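Local coordinates for protein maleylpyruvate isomerase (Ralstonia sp., PDB 2V6K) that catalyses the glutathione-dependent isomerisation of maleylpyruvate to fumarylpyruvate in naphthalene degradation, working as a homodimer of the zeta-class glutathione transferase family, at residues A44-A47 with Q51-V54; L5-F8 with T13-R16; Q62-S67 with I71-E76. All coordinates share one frame; numbering follows the deposited sequence.

Interaction 1: A44-A47 with Q51-V54. With TGG (gamma-glutamyl-S-(1,2-dicarboxyethyl)cysteinylglycine), chain C.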
# COMPACT_ATOMS: atom_id res chain seq x y z
N ALA A 44 -16.64 3.53 19.64
CA ALA A 44 -16.41 4.97 19.51
C ALA A 44 -15.44 5.29 18.38
O ALA A 44 -15.67 6.22 17.60
CB ALA A 44 -15.93 5.57 20.83
N PHE A 45 -14.36 4.53 18.28
CA PHE A 45 -13.43 4.74 17.17
C PHE A 45 -13.98 4.21 15.84
O PHE A 45 -13.73 4.80 14.79
CB PHE A 45 -12.04 4.17 17.45
CG PHE A 45 -11.02 4.61 16.45
CD1 PHE A 45 -10.66 5.95 16.34
CD2 PHE A 45 -10.43 3.69 15.59
CE1 PHE A 45 -9.73 6.37 15.40
CE2 PHE A 45 -9.49 4.09 14.65
CZ PHE A 45 -9.15 5.44 14.55
N LYS A 46 -14.75 3.12 15.89
CA LYS A 46 -15.38 2.58 14.68
C LYS A 46 -16.29 3.61 14.01
O LYS A 46 -16.36 3.69 12.79
CB LYS A 46 -16.17 1.31 15.01
CG LYS A 46 -16.61 0.50 13.79
CD LYS A 46 -17.31 -0.77 14.21
CE LYS A 46 -17.65 -1.64 13.01
NZ LYS A 46 -18.29 -2.91 13.45
N ALA A 47 -16.97 4.41 14.83
CA ALA A 47 -17.84 5.48 14.33
C ALA A 47 -17.07 6.52 13.52
O ALA A 47 -17.62 7.12 12.60
CB ALA A 47 -18.59 6.14 15.48
N GLN A 51 -12.69 1.03 9.54
CA GLN A 51 -11.58 0.11 9.44
C GLN A 51 -10.88 -0.12 10.79
O GLN A 51 -10.16 -1.10 10.96
CB GLN A 51 -10.58 0.61 8.40
CG GLN A 51 -9.74 -0.50 7.85
CD GLN A 51 -8.74 -0.06 6.80
OE1 GLN A 51 -8.57 1.14 6.53
NE2 GLN A 51 -8.06 -1.03 6.21
N GLN A 52 -11.09 0.79 11.74
CA GLN A 52 -10.55 0.63 13.10
C GLN A 52 -9.03 0.46 13.13
O GLN A 52 -8.47 -0.40 13.82
CB GLN A 52 -11.29 -0.47 13.86
CG GLN A 52 -12.70 -0.01 14.21
CD GLN A 52 -13.52 -1.06 14.91
OE1 GLN A 52 -13.99 -2.01 14.29
NE2 GLN A 52 -13.72 -0.88 16.21
N LEU A 53 -8.36 1.31 12.35
CA LEU A 53 -6.91 1.43 12.36
C LEU A 53 -6.53 2.90 12.45
O LEU A 53 -7.36 3.78 12.18
CB LEU A 53 -6.30 0.83 11.08
CG LEU A 53 -6.60 -0.64 10.79
CD1 LEU A 53 -6.18 -1.00 9.37
CD2 LEU A 53 -5.93 -1.56 11.80
N VAL A 54 -5.29 3.16 12.85
CA VAL A 54 -4.80 4.54 12.90
C VAL A 54 -3.73 4.77 11.82
O VAL A 54 -3.07 3.82 11.40
CB VAL A 54 -4.28 4.95 14.31
CG1 VAL A 54 -5.41 4.89 15.35
CG2 VAL A 54 -3.09 4.10 14.74
OC1 TGG C . -1.54 3.52 6.10
CO1 TGG C . -2.67 3.33 6.58
OT1 TGG C . -3.34 4.21 7.16
CA1 TGG C . -3.26 1.95 6.44
NN1 TGG C . -2.89 1.38 5.15
CB1 TGG C . -2.75 1.03 7.53
CG1 TGG C . -3.20 1.49 8.91
CD1 TGG C . -2.98 0.47 10.03
OE1 TGG C . -2.17 -0.63 9.69
NN2 TGG C . -2.52 1.13 11.21
CA2 TGG C . -1.89 0.43 12.30
CO2 TGG C . -3.07 -0.10 13.10
OC2 TGG C . -3.84 0.90 13.73
NN3 TGG C . -2.78 -1.23 13.93
CA3 TGG C . -3.76 -1.67 14.90
CO3 TGG C . -3.90 -3.17 14.83
OC3 TGG C . -3.22 -3.80 14.00
OT3 TGG C . -4.70 -3.70 15.63
CB2 TGG C . -1.01 1.50 12.93
SG2 TGG C . -0.31 1.11 14.48
CD2 TGG C . 0.90 -0.16 14.31
CE2 TGG C . 2.13 0.40 13.64
OE2 TGG C . 3.18 0.58 14.29
OF2 TGG C . 2.08 0.68 12.42
CF2 TGG C . 1.16 -0.64 15.73
CH2 TGG C . 2.03 -1.86 15.83
OI2 TGG C . 2.23 -2.55 14.81
OJ2 TGG C . 2.54 -2.13 16.94
O HOH W 1 -15.75 -4.00 14.59

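Interaction 2: L5-F8 with T13-R16. With TGG (gamma-glutamyl-S-(1,2-dicarboxyethyl)cysteinylglycine), chain C.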
# COMPACT_ATOMS: atom_id res chain seq x y z
N LEU A 5 -5.92 14.81 14.71
CA LEU A 5 -5.22 13.61 14.29
C LEU A 5 -5.40 12.49 15.32
O LEU A 5 -4.86 12.56 16.42
CB LEU A 5 -3.73 13.90 14.10
CG LEU A 5 -2.87 12.69 13.71
CD1 LEU A 5 -3.22 12.17 12.33
CD2 LEU A 5 -1.38 13.01 13.79
N TYR A 6 -6.17 11.48 14.94
CA TYR A 6 -6.37 10.30 15.78
C TYR A 6 -5.23 9.35 15.50
O TYR A 6 -5.10 8.83 14.40
CB TYR A 6 -7.71 9.64 15.46
CG TYR A 6 -8.90 10.47 15.87
CD1 TYR A 6 -9.43 10.36 17.15
CD2 TYR A 6 -9.48 11.38 14.98
CE1 TYR A 6 -10.52 11.12 17.53
CE2 TYR A 6 -10.57 12.14 15.36
CZ TYR A 6 -11.08 12.02 16.63
OH TYR A 6 -12.17 12.78 17.02
N ASN A 7 -4.37 9.14 16.50
CA ASN A 7 -3.14 8.41 16.28
C ASN A 7 -2.52 7.94 17.59
O ASN A 7 -3.12 8.08 18.64
CB ASN A 7 -2.17 9.24 15.41
CG ASN A 7 -1.48 10.36 16.16
OD1 ASN A 7 -2.11 11.14 16.89
ND2 ASN A 7 -0.18 10.44 15.99
N PHE A 8 -1.33 7.34 17.50
CA PHE A 8 -0.69 6.71 18.65
C PHE A 8 0.81 6.94 18.53
O PHE A 8 1.35 6.96 17.43
CB PHE A 8 -1.03 5.21 18.63
CG PHE A 8 -0.47 4.41 19.79
CD1 PHE A 8 -0.94 4.60 21.09
CD2 PHE A 8 0.48 3.43 19.56
CE1 PHE A 8 -0.44 3.81 22.15
CE2 PHE A 8 0.98 2.64 20.60
CZ PHE A 8 0.52 2.84 21.89
N THR A 13 2.46 4.09 10.92
CA THR A 13 1.62 4.88 10.02
C THR A 13 1.27 6.23 10.64
O THR A 13 1.11 7.21 9.92
CB THR A 13 0.33 4.15 9.65
OG1 THR A 13 -0.31 3.71 10.86
CG2 THR A 13 0.63 2.94 8.76
N SER A 14 1.15 6.28 11.97
CA SER A 14 0.95 7.57 12.64
C SER A 14 2.17 8.45 12.47
O SER A 14 2.06 9.63 12.13
CB SER A 14 0.69 7.36 14.13
OG SER A 14 -0.53 6.65 14.35
N HIS A 15 3.34 7.88 12.74
CA HIS A 15 4.64 8.54 12.59
C HIS A 15 4.80 9.08 11.16
O HIS A 15 5.18 10.25 10.97
CB HIS A 15 5.70 7.50 12.96
CG HIS A 15 7.11 8.00 13.01
ND1 HIS A 15 8.16 7.15 13.29
CD2 HIS A 15 7.65 9.23 12.80
CE1 HIS A 15 9.29 7.83 13.25
NE2 HIS A 15 9.01 9.09 12.96
N ARG A 16 4.49 8.24 10.18
CA ARG A 16 4.53 8.59 8.76
C ARG A 16 3.72 9.86 8.47
O ARG A 16 4.21 10.80 7.83
CB ARG A 16 3.99 7.40 7.97
CG ARG A 16 4.00 7.50 6.45
CD ARG A 16 3.08 6.45 5.86
NE ARG A 16 3.58 5.10 6.12
CZ ARG A 16 2.92 3.99 5.84
NH1 ARG A 16 1.69 4.04 5.33
NH2 ARG A 16 3.48 2.81 6.08
OC1 TGG C . -1.54 3.52 6.10
CO1 TGG C . -2.67 3.33 6.58
OT1 TGG C . -3.34 4.21 7.16
CA1 TGG C . -3.26 1.95 6.44
NN1 TGG C . -2.89 1.38 5.15
CB1 TGG C . -2.75 1.03 7.53
CG1 TGG C . -3.20 1.49 8.91
CD1 TGG C . -2.98 0.47 10.03
OE1 TGG C . -2.17 -0.63 9.69
NN2 TGG C . -2.52 1.13 11.21
CA2 TGG C . -1.89 0.43 12.30
CO2 TGG C . -3.07 -0.10 13.10
OC2 TGG C . -3.84 0.90 13.73
NN3 TGG C . -2.78 -1.23 13.93
CA3 TGG C . -3.76 -1.67 14.90
CO3 TGG C . -3.90 -3.17 14.83
OC3 TGG C . -3.22 -3.80 14.00
OT3 TGG C . -4.70 -3.70 15.63
CB2 TGG C . -1.01 1.50 12.93
SG2 TGG C . -0.31 1.11 14.48
CD2 TGG C . 0.90 -0.16 14.31
CE2 TGG C . 2.13 0.40 13.64
OE2 TGG C . 3.18 0.58 14.29
OF2 TGG C . 2.08 0.68 12.42
CF2 TGG C . 1.16 -0.64 15.73
CH2 TGG C . 2.03 -1.86 15.83
OI2 TGG C . 2.23 -2.55 14.81
OJ2 TGG C . 2.54 -2.13 16.94

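Interaction 3: Q62-S67 with I71-E76. With TGG (gamma-glutamyl-S-(1,2-dicarboxyethyl)cysteinylglycine), chain C.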
# COMPACT_ATOMS: atom_id res chain seq x y z
N GLN A 62 -14.72 16.47 7.55
CA GLN A 62 -14.88 15.02 7.44
C GLN A 62 -13.66 14.28 7.98
O GLN A 62 -12.61 14.89 8.19
CB GLN A 62 -15.19 14.61 6.00
CG GLN A 62 -15.58 13.13 5.79
CD GLN A 62 -16.73 12.67 6.66
OE1 GLN A 62 -16.54 12.32 7.83
NE2 GLN A 62 -17.93 12.64 6.09
N VAL A 63 -13.81 12.98 8.21
CA VAL A 63 -12.73 12.13 8.69
C VAL A 63 -12.08 11.37 7.54
O VAL A 63 -12.73 10.58 6.84
CB VAL A 63 -13.20 11.13 9.78
CG1 VAL A 63 -12.02 10.33 10.31
CG2 VAL A 63 -13.90 11.86 10.92
N LEU A 64 -10.80 11.63 7.34
CA LEU A 64 -10.02 10.97 6.31
C LEU A 64 -9.30 9.78 6.89
O LEU A 64 -8.80 9.83 8.02
CB LEU A 64 -8.98 11.93 5.73
CG LEU A 64 -9.45 13.30 5.23
CD1 LEU A 64 -8.27 14.04 4.64
CD2 LEU A 64 -10.56 13.17 4.20
N ILE A 65 -9.24 8.70 6.12
CA ILE A 65 -8.49 7.52 6.51
C ILE A 65 -7.47 7.17 5.43
O ILE A 65 -7.49 7.75 4.34
CB ILE A 65 -9.41 6.30 6.81
CG1 ILE A 65 -10.10 5.80 5.53
CG2 ILE A 65 -10.42 6.66 7.90
CD1 ILE A 65 -10.68 4.40 5.66
N GLN A 66 -6.59 6.22 5.75
CA GLN A 66 -5.53 5.72 4.87
C GLN A 66 -4.38 6.71 4.70
O GLN A 66 -4.44 7.62 3.86
CB GLN A 66 -6.08 5.27 3.51
CG GLN A 66 -6.80 3.94 3.62
CD GLN A 66 -5.88 2.80 3.99
OE1 GLN A 66 -4.68 2.81 3.66
NE2 GLN A 66 -6.43 1.81 4.69
N SER A 67 -3.32 6.52 5.48
CA SER A 67 -2.20 7.44 5.42
C SER A 67 -1.67 7.70 3.99
O SER A 67 -1.33 8.84 3.69
CB SER A 67 -1.08 7.06 6.40
OG SER A 67 -0.39 5.88 6.04
N ILE A 71 -1.72 11.56 2.86
CA ILE A 71 -0.48 12.24 2.51
C ILE A 71 -0.52 12.84 1.10
O ILE A 71 -0.09 13.98 0.90
CB ILE A 71 0.75 11.34 2.74
CG1 ILE A 71 0.90 11.08 4.25
CG2 ILE A 71 2.02 11.98 2.17
CD1 ILE A 71 1.91 9.99 4.60
N GLU A 72 -1.08 12.10 0.13
CA GLU A 72 -1.29 12.65 -1.21
C GLU A 72 -2.21 13.87 -1.19
O GLU A 72 -1.99 14.85 -1.91
CB GLU A 72 -1.85 11.58 -2.15
CG GLU A 72 -0.90 10.43 -2.46
CD GLU A 72 -0.10 10.62 -3.74
OE1 GLU A 72 -0.19 11.68 -4.40
OE2 GLU A 72 0.61 9.66 -4.11
N TRP A 73 -3.24 13.82 -0.34
CA TRP A 73 -4.16 14.95 -0.15
C TRP A 73 -3.43 16.16 0.43
O TRP A 73 -3.61 17.28 -0.05
CB TRP A 73 -5.34 14.49 0.72
CG TRP A 73 -6.35 15.54 1.10
CD1 TRP A 73 -7.44 15.93 0.39
CD2 TRP A 73 -6.37 16.31 2.31
NE1 TRP A 73 -8.14 16.90 1.07
CE2 TRP A 73 -7.50 17.15 2.26
CE3 TRP A 73 -5.53 16.36 3.44
CZ2 TRP A 73 -7.81 18.04 3.29
CZ3 TRP A 73 -5.85 17.25 4.46
CH2 TRP A 73 -6.98 18.08 4.37
N LEU A 74 -2.59 15.95 1.45
CA LEU A 74 -1.79 17.03 2.02
C LEU A 74 -0.89 17.68 0.98
O LEU A 74 -0.75 18.90 0.96
CB LEU A 74 -0.91 16.52 3.17
CG LEU A 74 -1.60 16.17 4.48
CD1 LEU A 74 -0.58 15.56 5.42
CD2 LEU A 74 -2.20 17.42 5.11
N GLU A 75 -0.27 16.87 0.12
CA GLU A 75 0.63 17.39 -0.90
C GLU A 75 -0.10 18.35 -1.84
O GLU A 75 0.44 19.39 -2.21
CB GLU A 75 1.28 16.24 -1.67
CG GLU A 75 2.05 16.67 -2.92
CD GLU A 75 3.27 17.53 -2.63
OE1 GLU A 75 3.63 17.75 -1.45
OE2 GLU A 75 3.88 17.99 -3.62
N GLU A 76 -1.33 18.01 -2.20
CA GLU A 76 -2.12 18.82 -3.12
C GLU A 76 -2.73 20.05 -2.43
O GLU A 76 -2.82 21.12 -3.03
CB GLU A 76 -3.20 17.95 -3.77
CG GLU A 76 -3.94 18.61 -4.94
CD GLU A 76 -5.38 18.95 -4.61
OE1 GLU A 76 -5.63 19.55 -3.54
OE2 GLU A 76 -6.27 18.60 -5.41
OC1 TGG C . -1.54 3.52 6.10
CO1 TGG C . -2.67 3.33 6.58
OT1 TGG C . -3.34 4.21 7.16
CA1 TGG C . -3.26 1.95 6.44
NN1 TGG C . -2.89 1.38 5.15
CB1 TGG C . -2.75 1.03 7.53
CG1 TGG C . -3.20 1.49 8.91
CD1 TGG C . -2.98 0.47 10.03
OE1 TGG C . -2.17 -0.63 9.69
NN2 TGG C . -2.52 1.13 11.21
CA2 TGG C . -1.89 0.43 12.30
CO2 TGG C . -3.07 -0.10 13.10
OC2 TGG C . -3.84 0.90 13.73
NN3 TGG C . -2.78 -1.23 13.93
CA3 TGG C . -3.76 -1.67 14.90
CO3 TGG C . -3.90 -3.17 14.83
OC3 TGG C . -3.22 -3.80 14.00
OT3 TGG C . -4.70 -3.70 15.63
CB2 TGG C . -1.01 1.50 12.93
SG2 TGG C . -0.31 1.11 14.48
CD2 TGG C . 0.90 -0.16 14.31
CE2 TGG C . 2.13 0.40 13.64
OE2 TGG C . 3.18 0.58 14.29
OF2 TGG C . 2.08 0.68 12.42
CF2 TGG C . 1.16 -0.64 15.73
CH2 TGG C . 2.03 -1.86 15.83
OI2 TGG C . 2.23 -2.55 14.81
OJ2 TGG C . 2.54 -2.13 16.94

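Interaction 1: A44-A47 with Q51-V54
Phe-45 and Lys-46 of helix 43-48 pack against Gln-52, Leu-53 and Val-54 in a mostly buried helix-to-loop contact of the N-terminal, thioredoxin-like domain, just where the chain leaves that helix for strand 56-58. The Phe-45 ring comes in edge first. Its CE2 lies 3.3 Å from Leu-53 O, near the ring plane, so that the weakly positive rim of the aromatic ring faces a carbonyl oxygen. CZ of the same ring touches Val-54 CG1 at 3.9 Å, and these two side chains run at about a right angle.

The extended Lys-46 chain crosses the Gln-52 amide at a slant. CB of Lys-46 approaches Gln-52 NE2 to 3.5 Å, while farther out its CD lies near Gln-52 OE1. Because the lysine chain is fully extended, its ammonium passes beyond the amide, and one water bridges the two, accepting from Lys-46 NZ and donating to Gln-52 OE1.

The other face of the loop serves the ligand. Val-54 N donates to TGG OC2 (2.8 Å, 170°) and Val-54 O accepts from TGG NN2 (2.8 Å), a two-bond backbone grip on the cysteinyl unit characteristic of glutathione transferases. Around this loop, Val-54 O also receives Thr-13 OG1 from helix 12-24, Phe-45 rests on Val-33 and His-40 in the loop following strand 29-32, and Leu-53 packs on Asp-104 of the second subunit.

Interaction 2: L5-F8 with T13-R16
Ser-14 of helix 12-24 touches Asn-7 and Phe-8 at the end of strand 4-7. Its CB comes first: it sits 3.4 Å from Phe-8 O and also packs against Asn-7 CB, in contact with both residues. From there the chain has one more step. With OG turned opposite the carbonyl carbon (chi1 -65°), the hydroxyl lies 3.2 Å from Asn-7 CB and faces the backbone of Phe-8. Phe-8 N donates a weak hydrogen bond to Ser-14 OG, 3.3 Å long and bent to 155°. The firmer partner of this hydroxyl is Ser-11 OG, in the connection between strand and helix, so the tip of Ser-14 ties together both ends of the turn that spans them. A buried polar atom is thereby satisfied within the protein. One turn further along the same helix, Arg-18 NH1 is hydrogen-bonded to Phe-8 O.

Thr-13 and Arg-16 face the ligand. Thr-13 OG1 lies 3.1 Å from TGG CB2, while its methyl CG2 rests near the glutamyl carboxylate at TGG OC1. The same methyl covers part of one face of the Arg-16 guanidinium, 3.6 Å above its plane. Arg-16 NH1 reaches within 3.4 Å of TGG OC1 and is hydrogen-bonded to Ser-67 OG; its positive charge would be expected to stabilise the carboxylate.

Strand 4-7, helix 12-24 and strand 29-32 together form the opening beta-alpha-beta unit of the thioredoxin-like domain. As in other glutathione transferases, the turn from the first strand into the first helix contributes to the glutathione site, here through Ser-11, Gly-12 and Thr-13.

Interaction 3: Q62-S67 with I71-E76
Trp-73 has its CG opposite the backbone N (chi1 176°), which turns a face of the indole from helix 67-77 to Leu-64 of strand 63-65; in the leucine, chi1 places CG opposite the carbonyl carbon and the extended chi2 then carries CD1 to the ring. This is the junction of the last strand and the following helix in the thioredoxin-like domain, a place where glutathione transferases hold the gamma-glutamyl end of glutathione. Leu-64 CD1 stands almost squarely over the six-membered ring of Trp-73, 3.8 Å from its centroid and 12° off the normal, a CH-pi contact between side chains that cross at about a right angle.

Nearer the pocket the contact turns polar. Gln-66 occupies the N-cap position, and its chain, bent at chi2, brings OE1 to TGG NN1 at 2.7 Å. Its NE2 is held by Gln-51 OE1 and by Asp-104 of the second subunit, which fixes the amide's rotation. Ser-67 then grips the ligand carboxylate twice: its N donates to TGG OT1 (2.9 Å, 174°), and its OG donates to TGG OC1 (2.6 Å). Lying at the start of the helix, that carboxylate probably also gains from the helix dipole.

The backbone carbonyl of Ser-67 completes the first helical turn. Ile-71 N donates to Ser-67 O at 2.9 Å, and Ile-71 CG1 lies 3.2 Å from that same oxygen.

In the fold
The three contacts lie in series along the N-terminal, thioredoxin-like domain: 5-8 with 13-16 first, then 44-47 with 51-54, and last 62-67 with 71-76. The centres of interactions 2 and 3 are about 12 Å apart. Those of interactions 1 and 2 are about 13 Å apart, and those of interactions 1 and 3 about 16 Å. Interactions 2 and 3 each join a strand of the same mixed sheet to a helix, whereas interaction 1 shapes the loop entering a third strand. All three converge on one ligand, and interactions 1 and 3 also touch the second subunit, so the glutathione site is built from two strand-helix junctions and a helix-to-loop contact and completed across the dimer.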